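Local coordinates for ferritin like protein (Caulobacter vibrioides, PDB 3HL1) that is of unknown function but belongs to the ferritin-like family and probably binds metal within its helical bundle, at residues D20-Y28 with P77-I87; P27-I36 with L107-M118. All coordinates share one frame; numbering follows the deposited sequence.

Contact 1 of 2, residues D20-Y28 with P77-I87; sequences DLELWTIPY and PEYVGTAVPHI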
loop_
_atom_site.group_PDB
_atom_site.type_symbol
_atom_site.label_atom_id
_atom_site.label_comp_id
_atom_site.label_asym_id
_atom_site.label_seq_id
_atom_site.Cartn_x
_atom_site.Cartn_y
_atom_site.Cartn_z
ATOM N N ASP A 20 -6.053 1.554 -3.892
ATOM C CA ASP A 20 -6.273 0.095 -3.745
ATOM C C ASP A 20 -4.942 -0.641 -3.661
ATOM O O ASP A 20 -4.778 -1.572 -2.864
ATOM C CB ASP A 20 -7.070 -0.465 -4.899
ATOM C CG ASP A 20 -8.552 -0.055 -4.875
ATOM O OD1 ASP A 20 -9.022 0.536 -3.919
ATOM O OD2 ASP A 20 -9.152 -0.298 -5.922
ATOM N N LEU A 21 -3.968 -0.195 -4.450
ATOM C CA LEU A 21 -2.666 -0.852 -4.462
ATOM C C LEU A 21 -1.953 -0.566 -3.167
ATOM O O LEU A 21 -1.436 -1.487 -2.511
ATOM C CB LEU A 21 -1.821 -0.405 -5.664
ATOM C CG LEU A 21 -0.370 -0.984 -5.758
ATOM C CD1 LEU A 21 -0.265 -2.490 -5.654
ATOM C CD2 LEU A 21 0.225 -0.573 -7.065
ATOM N N GLU A 22 -1.969 0.694 -2.715
ATOM C CA GLU A 22 -1.292 1.026 -1.428
ATOM C C GLU A 22 -1.919 0.207 -0.290
ATOM O O GLU A 22 -1.238 -0.346 0.558
ATOM C CB GLU A 22 -1.359 2.548 -1.083
ATOM C CG GLU A 22 -0.689 3.449 -2.128
ATOM C CD GLU A 22 0.851 3.382 -2.187
ATOM O OE1 GLU A 22 1.461 2.955 -1.190
ATOM O OE2 GLU A 22 1.417 3.859 -3.218
ATOM N N LEU A 23 -3.240 0.164 -0.259
ATOM C CA LEU A 23 -3.955 -0.588 0.777
ATOM C C LEU A 23 -3.610 -2.088 0.720
ATOM O O LEU A 23 -3.406 -2.753 1.767
ATOM C CB LEU A 23 -5.474 -0.421 0.595
ATOM C CG LEU A 23 -6.302 -1.112 1.715
ATOM C CD1 LEU A 23 -5.905 -0.577 3.091
ATOM C CD2 LEU A 23 -7.789 -0.981 1.534
ATOM N N TRP A 24 -3.595 -2.645 -0.496
ATOM C CA TRP A 24 -3.230 -4.046 -0.677
ATOM C C TRP A 24 -1.902 -4.412 0.010
ATOM O O TRP A 24 -1.806 -5.464 0.600
ATOM C CB TRP A 24 -3.226 -4.425 -2.155
ATOM C CG TRP A 24 -2.968 -5.831 -2.438
ATOM C CD1 TRP A 24 -3.886 -6.781 -2.728
ATOM C CD2 TRP A 24 -1.699 -6.445 -2.587
ATOM N NE1 TRP A 24 -3.285 -7.974 -2.933
ATOM C CE2 TRP A 24 -1.935 -7.802 -2.885
ATOM C CE3 TRP A 24 -0.372 -5.997 -2.442
ATOM C CZ2 TRP A 24 -0.908 -8.716 -3.066
ATOM C CZ3 TRP A 24 0.659 -6.916 -2.630
ATOM C CH2 TRP A 24 0.386 -8.254 -2.928
ATOM N N THR A 25 -0.903 -3.537 -0.015
ATOM C CA THR A 25 0.373 -3.805 0.592
ATOM C C THR A 25 0.311 -3.833 2.107
ATOM O O THR A 25 1.145 -4.449 2.716
ATOM C CB THR A 25 1.464 -2.789 0.212
ATOM O OG1 THR A 25 1.151 -1.547 0.843
ATOM C CG2 THR A 25 1.607 -2.606 -1.323
ATOM N N ILE A 26 -0.651 -3.144 2.734
ATOM C CA ILE A 26 -0.652 -2.987 4.177
ATOM C C ILE A 26 -0.896 -4.321 4.916
ATOM O O ILE A 26 -0.056 -4.719 5.742
ATOM C CB ILE A 26 -1.587 -1.805 4.620
ATOM C CG1 ILE A 26 -0.948 -0.491 4.090
ATOM C CG2 ILE A 26 -1.778 -1.794 6.144
ATOM C CD1 ILE A 26 -1.819 0.706 4.096
ATOM N N PRO A 27 -2.045 -5.012 4.655
ATOM C CA PRO A 27 -2.173 -6.348 5.238
ATOM C C PRO A 27 -1.081 -7.332 4.851
ATOM O O PRO A 27 -0.689 -8.140 5.689
ATOM C CB PRO A 27 -3.583 -6.808 4.805
ATOM C CG PRO A 27 -4.327 -5.549 4.544
ATOM C CD PRO A 27 -3.277 -4.643 3.922
ATOM N N TYR A 28 -0.547 -7.239 3.614
ATOM C CA TYR A 28 0.558 -8.070 3.189
ATOM C C TYR A 28 1.787 -7.891 4.100
ATOM O O TYR A 28 2.285 -8.867 4.595
ATOM C CB TYR A 28 0.933 -7.831 1.703
ATOM C CG TYR A 28 1.678 -8.990 1.079
ATOM C CD1 TYR A 28 3.072 -9.088 1.203
ATOM C CD2 TYR A 28 0.992 -10.024 0.403
ATOM C CE1 TYR A 28 3.767 -10.174 0.654
ATOM C CE2 TYR A 28 1.683 -11.116 -0.150
ATOM C CZ TYR A 28 3.060 -11.165 -0.019
ATOM O OH TYR A 28 3.717 -12.214 -0.489
ATOM N N PRO A 77 -8.867 -5.928 0.657
ATOM C CA PRO A 77 -8.126 -6.496 -0.446
ATOM C C PRO A 77 -8.201 -8.031 -0.410
ATOM O O PRO A 77 -8.467 -8.634 0.670
ATOM C CB PRO A 77 -6.695 -6.014 -0.175
ATOM C CG PRO A 77 -6.770 -5.055 0.926
ATOM C CD PRO A 77 -7.945 -5.428 1.708
ATOM N N GLU A 78 -7.856 -8.631 -1.534
ATOM C CA GLU A 78 -7.780 -10.056 -1.685
ATOM C C GLU A 78 -6.370 -10.471 -2.024
ATOM O O GLU A 78 -5.638 -9.718 -2.695
ATOM C CB GLU A 78 -8.731 -10.520 -2.752
ATOM C CG GLU A 78 -10.154 -10.472 -2.227
ATOM C CD GLU A 78 -11.157 -11.058 -3.200
ATOM O OE1 GLU A 78 -11.538 -10.365 -4.139
ATOM O OE2 GLU A 78 -11.558 -12.214 -3.003
ATOM N N TYR A 79 -6.053 -11.692 -1.596
ATOM C CA TYR A 79 -4.693 -12.244 -1.610
ATOM C C TYR A 79 -4.752 -13.609 -2.189
ATOM O O TYR A 79 -4.829 -14.627 -1.444
ATOM C CB TYR A 79 -4.122 -12.201 -0.202
ATOM C CG TYR A 79 -4.014 -10.802 0.286
ATOM C CD1 TYR A 79 -3.005 -9.972 -0.131
ATOM C CD2 TYR A 79 -4.943 -10.292 1.192
ATOM C CE1 TYR A 79 -2.928 -8.664 0.321
ATOM C CE2 TYR A 79 -4.907 -8.975 1.622
ATOM C CZ TYR A 79 -3.898 -8.159 1.168
ATOM O OH TYR A 79 -3.785 -6.863 1.569
ATOM N N VAL A 80 -4.678 -13.661 -3.528
ATOM C CA VAL A 80 -4.950 -14.902 -4.241
ATOM C C VAL A 80 -3.974 -15.056 -5.372
ATOM O O VAL A 80 -3.737 -14.101 -6.104
ATOM C CB VAL A 80 -6.399 -14.936 -4.808
ATOM C CG1 VAL A 80 -6.672 -16.230 -5.691
ATOM C CG2 VAL A 80 -7.467 -14.831 -3.698
ATOM N N GLY A 81 -3.422 -16.253 -5.532
ATOM C CA GLY A 81 -2.537 -16.504 -6.664
ATOM C C GLY A 81 -1.320 -15.581 -6.646
ATOM O O GLY A 81 -0.591 -15.474 -5.619
ATOM N N THR A 82 -1.073 -14.945 -7.779
ATOM C CA THR A 82 0.026 -13.978 -7.923
ATOM C C THR A 82 -0.506 -12.596 -8.377
ATOM O O THR A 82 0.220 -11.790 -8.943
ATOM C CB THR A 82 1.074 -14.498 -8.942
ATOM O OG1 THR A 82 0.416 -14.828 -10.179
ATOM C CG2 THR A 82 1.787 -15.743 -8.413
ATOM N N ALA A 83 -1.780 -12.327 -8.108
ATOM C CA ALA A 83 -2.409 -11.080 -8.521
ATOM C C ALA A 83 -2.121 -9.906 -7.551
ATOM O O ALA A 83 -2.579 -9.902 -6.403
ATOM C CB ALA A 83 -3.912 -11.299 -8.678
ATOM N N VAL A 84 -1.338 -8.933 -8.044
ATOM C CA VAL A 84 -1.045 -7.673 -7.381
ATOM C C VAL A 84 -1.861 -6.589 -8.104
ATOM O O VAL A 84 -1.792 -6.491 -9.332
ATOM C CB VAL A 84 0.479 -7.362 -7.441
ATOM C CG1 VAL A 84 0.800 -5.993 -6.779
ATOM C CG2 VAL A 84 1.274 -8.484 -6.756
ATOM N N PRO A 85 -2.654 -5.791 -7.371
ATOM C CA PRO A 85 -3.482 -4.767 -8.054
ATOM C C PRO A 85 -2.701 -3.848 -8.995
ATOM O O PRO A 85 -1.772 -3.171 -8.572
ATOM C CB PRO A 85 -4.124 -3.983 -6.892
ATOM C CG PRO A 85 -4.176 -5.026 -5.741
ATOM C CD PRO A 85 -2.910 -5.835 -5.923
ATOM N N HIS A 86 -3.045 -3.882 -10.284
ATOM C CA HIS A 86 -2.580 -2.868 -11.266
ATOM C C HIS A 86 -1.113 -3.007 -11.689
ATOM O O HIS A 86 -0.556 -2.098 -12.281
ATOM C CB HIS A 86 -2.933 -1.425 -10.783
ATOM C CG HIS A 86 -4.411 -1.219 -10.553
ATOM N ND1 HIS A 86 -5.325 -1.245 -11.575
ATOM C CD2 HIS A 86 -5.133 -1.080 -9.416
ATOM C CE1 HIS A 86 -6.546 -1.119 -11.084
ATOM N NE2 HIS A 86 -6.457 -1.003 -9.774
ATOM N N ILE A 87 -0.501 -4.142 -11.352
ATOM C CA ILE A 87 0.899 -4.422 -11.685
ATOM C C ILE A 87 0.988 -5.694 -12.531
ATOM O O ILE A 87 0.410 -6.716 -12.201
ATOM C CB ILE A 87 1.814 -4.571 -10.460
ATOM C CG1 ILE A 87 1.790 -3.291 -9.606
ATOM C CG2 ILE A 87 3.262 -4.903 -10.910
ATOM C CD1 ILE A 87 2.224 -2.007 -10.349
HETATM O O HOH W 1 -8.790 -0.289 -8.445
#
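L21 and P85 bring their CA atoms to 5.4 Å and W24 and P77 theirs to 5.5 Å where the irregular segment 77-87 lies against one side of 20-28, part of the long first helix of this ferritin-like helical protein. The loop leaves the helix between these two approaches: a type II' turn, V80 to A83 with G81 at positive phi, folds the chain back, so that both P77-Y79 and V84-P85 meet the same indole.

W24 is the residue most covered by the loop; chi1 of -176° sets CG opposite the backbone N and carries the indole in between the two arms of the loop. CD of P85 sits over one face of the five-membered ring, 3.4 Å from its centroid and almost on the ring normal, a CH-pi contact; V84 CG1 lies farther out over this face. Y79 CE1 covers the opposite face, its ring inclined at 36° to the indole plane, neither stacked nor edge-to-face. W24 NE1 donates to E78 O at 2.9 Å; the acceptor lies at the ring edge, near the indole plane, and the bond is somewhat bent. Clamped on both faces and tied at its edge, the indole has little freedom to turn.

L21 extends the apolar seam: its CD1 meets V84 CG1 at 3.8 Å, while CD2 reaches CG1 of I87. Beyond it, one water joins D20 OD2 to H86 NE2. The helix kinks at P27, whose nitrogen has no hydrogen to give to the turn before. Y79 OH donates to W24 O at 2.6 Å, the hydroxyl standing 18° from the plane of that carbonyl, with P27 CB beside the same hydroxyl.

Contact 2 of 2, residues P27-I36 with L107-M118; sequences PYYLTVLYSI and LGPLDLTRVNTM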
loop_
_atom_site.group_PDB
_atom_site.type_symbol
_atom_site.label_atom_id
_atom_site.label_comp_id
_atom_site.label_asym_id
_atom_site.label_seq_id
_atom_site.Cartn_x
_atom_site.Cartn_y
_atom_site.Cartn_z
ATOM N N PRO A 27 -2.045 -5.012 4.655
ATOM C CA PRO A 27 -2.173 -6.348 5.238
ATOM C C PRO A 27 -1.081 -7.332 4.851
ATOM O O PRO A 27 -0.689 -8.140 5.689
ATOM C CB PRO A 27 -3.583 -6.808 4.805
ATOM C CG PRO A 27 -4.327 -5.549 4.544
ATOM C CD PRO A 27 -3.277 -4.643 3.922
ATOM N N TYR A 28 -0.547 -7.239 3.614
ATOM C CA TYR A 28 0.558 -8.070 3.189
ATOM C C TYR A 28 1.787 -7.891 4.100
ATOM O O TYR A 28 2.285 -8.867 4.595
ATOM C CB TYR A 28 0.933 -7.831 1.703
ATOM C CG TYR A 28 1.678 -8.990 1.079
ATOM C CD1 TYR A 28 3.072 -9.088 1.203
ATOM C CD2 TYR A 28 0.992 -10.024 0.403
ATOM C CE1 TYR A 28 3.767 -10.174 0.654
ATOM C CE2 TYR A 28 1.683 -11.116 -0.150
ATOM C CZ TYR A 28 3.060 -11.165 -0.019
ATOM O OH TYR A 28 3.717 -12.214 -0.489
ATOM N N TYR A 29 2.273 -6.674 4.240
ATOM C CA TYR A 29 3.413 -6.340 5.036
ATOM C C TYR A 29 3.148 -6.591 6.515
ATOM O O TYR A 29 4.036 -7.001 7.227
ATOM C CB TYR A 29 3.806 -4.872 4.855
ATOM C CG TYR A 29 4.370 -4.463 3.506
ATOM C CD1 TYR A 29 4.327 -5.316 2.384
ATOM C CD2 TYR A 29 4.736 -3.129 3.290
ATOM C CE1 TYR A 29 4.797 -4.901 1.148
ATOM C CE2 TYR A 29 5.137 -2.686 2.024
ATOM C CZ TYR A 29 5.187 -3.566 0.966
ATOM O OH TYR A 29 5.579 -3.102 -0.299
ATOM N N LEU A 30 1.955 -6.265 6.994
ATOM C CA LEU A 30 1.617 -6.460 8.400
ATOM C C LEU A 30 1.652 -7.931 8.779
ATOM O O LEU A 30 2.133 -8.306 9.875
ATOM C CB LEU A 30 0.227 -5.889 8.734
ATOM C CG LEU A 30 0.112 -4.362 8.919
ATOM C CD1 LEU A 30 -1.398 -3.933 8.998
ATOM C CD2 LEU A 30 0.985 -3.862 10.127
ATOM N N THR A 31 1.122 -8.763 7.890
ATOM C CA THR A 31 1.100 -10.225 8.063
ATOM C C THR A 31 2.521 -10.776 8.189
ATOM O O THR A 31 2.785 -11.530 9.121
ATOM C CB THR A 31 0.285 -10.912 6.955
ATOM O OG1 THR A 31 -1.044 -10.378 7.011
ATOM C CG2 THR A 31 0.260 -12.458 7.185
ATOM N N VAL A 32 3.429 -10.334 7.317
ATOM C CA VAL A 32 4.882 -10.671 7.443
ATOM C C VAL A 32 5.460 -10.135 8.728
ATOM O O VAL A 32 6.123 -10.869 9.446
ATOM C CB VAL A 32 5.692 -10.154 6.228
ATOM C CG1 VAL A 32 7.224 -10.331 6.414
ATOM C CG2 VAL A 32 5.131 -10.833 4.973
ATOM N N LEU A 33 5.225 -8.863 9.019
ATOM C CA LEU A 33 5.763 -8.235 10.226
ATOM C C LEU A 33 5.485 -9.036 11.479
ATOM O O LEU A 33 6.371 -9.409 12.211
ATOM C CB LEU A 33 5.168 -6.828 10.416
ATOM C CG LEU A 33 5.642 -5.975 11.562
ATOM C CD1 LEU A 33 7.220 -5.736 11.460
ATOM C CD2 LEU A 33 4.799 -4.668 11.702
ATOM N N TYR A 34 4.222 -9.283 11.739
ATOM C CA TYR A 34 3.834 -9.906 13.007
ATOM C C TYR A 34 4.171 -11.380 13.085
ATOM O O TYR A 34 4.206 -11.932 14.192
ATOM C CB TYR A 34 2.352 -9.642 13.314
ATOM C CG TYR A 34 2.122 -8.242 13.809
ATOM C CD1 TYR A 34 2.594 -7.842 15.049
ATOM C CD2 TYR A 34 1.522 -7.275 12.995
ATOM C CE1 TYR A 34 2.426 -6.546 15.502
ATOM C CE2 TYR A 34 1.364 -5.971 13.440
ATOM C CZ TYR A 34 1.801 -5.622 14.699
ATOM O OH TYR A 34 1.634 -4.351 15.155
ATOM N N SER A 35 4.524 -11.984 11.946
ATOM C CA SER A 35 5.070 -13.354 11.946
ATOM C C SER A 35 6.428 -13.476 12.619
ATOM O O SER A 35 6.764 -14.558 13.071
ATOM C CB SER A 35 5.187 -13.980 10.558
ATOM O OG SER A 35 6.352 -13.502 9.883
ATOM N N ILE A 36 7.179 -12.380 12.693
ATOM C CA ILE A 36 8.500 -12.375 13.219
ATOM C C ILE A 36 8.390 -12.368 14.729
ATOM O O ILE A 36 7.863 -11.438 15.307
ATOM C CB ILE A 36 9.326 -11.176 12.765
ATOM C CG1 ILE A 36 9.349 -11.156 11.224
ATOM C CG2 ILE A 36 10.752 -11.286 13.326
ATOM C CD1 ILE A 36 9.879 -9.824 10.578
ATOM N N LEU A 107 -1.016 -14.457 1.512
ATOM C CA LEU A 107 -0.432 -13.998 2.755
ATOM C C LEU A 107 0.409 -15.107 3.421
ATOM O O LEU A 107 0.054 -16.263 3.305
ATOM C CB LEU A 107 -1.577 -13.586 3.679
ATOM C CG LEU A 107 -2.426 -12.422 3.192
ATOM C CD1 LEU A 107 -3.584 -12.162 4.196
ATOM C CD2 LEU A 107 -1.642 -11.138 3.002
ATOM N N GLY A 108 1.496 -14.730 4.125
ATOM C CA GLY A 108 2.365 -15.670 4.793
ATOM C C GLY A 108 3.371 -14.964 5.688
ATOM O O GLY A 108 3.282 -13.735 5.873
ATOM N N PRO A 109 4.310 -15.737 6.283
ATOM C CA PRO A 109 5.252 -15.203 7.229
ATOM C C PRO A 109 6.455 -14.605 6.512
ATOM O O PRO A 109 6.457 -14.504 5.272
ATOM C CB PRO A 109 5.646 -16.437 8.055
ATOM C CG PRO A 109 5.612 -17.530 7.071
ATOM C CD PRO A 109 4.472 -17.191 6.125
ATOM N N LEU A 110 7.441 -14.160 7.290
ATOM C CA LEU A 110 8.714 -13.725 6.720
ATOM C C LEU A 110 9.399 -14.988 6.153
ATOM O O LEU A 110 10.077 -15.676 6.840
ATOM C CB LEU A 110 9.587 -13.082 7.780
ATOM C CG LEU A 110 10.917 -12.585 7.177
ATOM C CD1 LEU A 110 10.660 -11.301 6.326
ATOM C CD2 LEU A 110 11.911 -12.312 8.329
ATOM N N ASP A 111 9.142 -15.310 4.901
ATOM C CA ASP A 111 9.857 -16.393 4.216
ATOM C C ASP A 111 10.283 -15.884 2.842
ATOM O O ASP A 111 9.919 -14.778 2.439
ATOM C CB ASP A 111 9.014 -17.661 4.136
ATOM C CG ASP A 111 7.671 -17.455 3.396
ATOM O OD1 ASP A 111 7.497 -16.446 2.678
ATOM O OD2 ASP A 111 6.784 -18.323 3.523
ATOM N N LEU A 112 11.052 -16.669 2.122
ATOM C CA LEU A 112 11.549 -16.214 0.812
ATOM C C LEU A 112 10.453 -15.752 -0.139
ATOM O O LEU A 112 10.575 -14.713 -0.799
ATOM C CB LEU A 112 12.411 -17.310 0.173
ATOM C CG LEU A 112 13.131 -16.837 -1.098
ATOM C CD1 LEU A 112 13.968 -15.561 -0.839
ATOM C CD2 LEU A 112 13.978 -17.964 -1.675
ATOM N N THR A 113 9.389 -16.536 -0.213
ATOM C CA THR A 113 8.254 -16.251 -1.072
ATOM C C THR A 113 7.668 -14.844 -0.793
ATOM O O THR A 113 7.401 -14.088 -1.718
ATOM C CB THR A 113 7.127 -17.317 -0.907
ATOM O OG1 THR A 113 7.637 -18.606 -1.277
ATOM C CG2 THR A 113 5.923 -17.012 -1.854
ATOM N N ARG A 114 7.483 -14.517 0.483
ATOM C CA ARG A 114 6.955 -13.204 0.893
ATOM C C ARG A 114 7.974 -12.077 0.697
ATOM O O ARG A 114 7.618 -11.023 0.227
ATOM C CB ARG A 114 6.452 -13.225 2.336
ATOM C CG ARG A 114 4.941 -13.375 2.526
ATOM C CD ARG A 114 4.285 -14.437 1.611
ATOM N NE ARG A 114 4.647 -15.806 1.940
ATOM C CZ ARG A 114 3.955 -16.856 1.525
ATOM N NH1 ARG A 114 2.848 -16.734 0.823
ATOM N NH2 ARG A 114 4.379 -18.046 1.776
ATOM N N VAL A 115 9.230 -12.288 1.063
ATOM C CA VAL A 115 10.243 -11.250 0.867
ATOM C C VAL A 115 10.465 -10.992 -0.614
ATOM O O VAL A 115 10.517 -9.842 -1.037
ATOM C CB VAL A 115 11.546 -11.599 1.597
ATOM C CG1 VAL A 115 12.655 -10.623 1.156
ATOM C CG2 VAL A 115 11.231 -11.485 3.114
ATOM N N ASN A 116 10.490 -12.046 -1.436
ATOM C CA ASN A 116 10.550 -11.838 -2.891
ATOM C C ASN A 116 9.406 -10.962 -3.448
ATOM O O ASN A 116 9.659 -10.038 -4.276
ATOM C CB ASN A 116 10.558 -13.176 -3.668
ATOM C CG ASN A 116 11.913 -13.843 -3.678
ATOM O OD1 ASN A 116 12.956 -13.189 -3.502
ATOM N ND2 ASN A 116 11.911 -15.164 -3.859
ATOM N N THR A 117 8.182 -11.274 -3.027
ATOM C CA THR A 117 6.977 -10.503 -3.377
ATOM C C THR A 117 7.090 -9.030 -2.958
ATOM O O THR A 117 6.721 -8.156 -3.714
ATOM C CB THR A 117 5.739 -11.147 -2.771
ATOM O OG1 THR A 117 5.735 -12.542 -3.094
ATOM C CG2 THR A 117 4.440 -10.458 -3.301
HETATM N N MSE A 118 7.591 -8.778 -1.737
HETATM C CA MSE A 118 7.840 -7.410 -1.242
HETATM C C MSE A 118 8.843 -6.633 -2.107
HETATM O O MSE A 118 8.602 -5.459 -2.432
HETATM C CB MSE A 118 8.239 -7.460 0.229
HETATM C CG MSE A 118 7.084 -7.950 1.041
HETATM SE SE MSE A 118 7.565 -8.247 2.885
HETATM C CE MSE A 118 7.609 -6.632 3.404
HETATM O O HOH W 2 1.927 -11.674 3.682
#
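Y28 lies between the chain ahead of helix 112-121 and the first turns of that helix, and with M118 and L107 it gives up the most surface here. Its side chain runs across those of T117 and R114 at about a right angle: CZ is 3.6 Å from T117 CG2, and the hydroxyl, bonded to S104 O, rests beside R114 CD. L107 slides past in the opposite direction, its CD2 3.9 Å from Y28 CD2. A water over the centre of one ring face donates to Y28 O and accepts from G108 N.

M118, a selenomethionine, bends at its last torsion (chi3 76°), which carries CE over a face of Y29, 4.0 Å from the ring centroid; SE lies obliquely, a Met-aromatic contact. CG meets the edge of Y28, filling the angle between both tyrosines. The Y29 hydroxyl is hydrogen-bonded to E122 OE2.

V32 sits beyond them, CG1 against L110 CD1 at 3.6 Å and CG2 against R114 CG. S35 OG accepts from L110 N at 2.9 Å and donates to V32 O, linking the loop to segment 27-36.

D111 N-caps helix 112-121 through R114 N. R114 NE and NH2 grip D111 OD1 and OD2 side-on in a salt bridge, while NH1 bonds to E106 O. The short helix segments run roughly antiparallel, at 140° with axes 11.0 Å apart, a helix-helix packing of the ferritin-like helical bundle.

Both contacts belong to helix 8-35: contact 1 takes its middle, contact 2 its C-terminal part, and P27 and Y28 serve both. Their centres are about 13 Å apart. Along the chain the order is 20-28, 27-36, 77-87, 107-118, so the partners alternate, with helix 42-67 intervening before the loop. The later segments also meet each other directly, Y79 CD1 lying 3.6 Å from L107 CD2. I121 of helix 112-121 packs on W24, a further tie. Parts of the long connection, and the helix that follows it, thus cover adjoining lengths of helix 8-35, and the two contacts hold them against the first helix of the ferritin-like bundle.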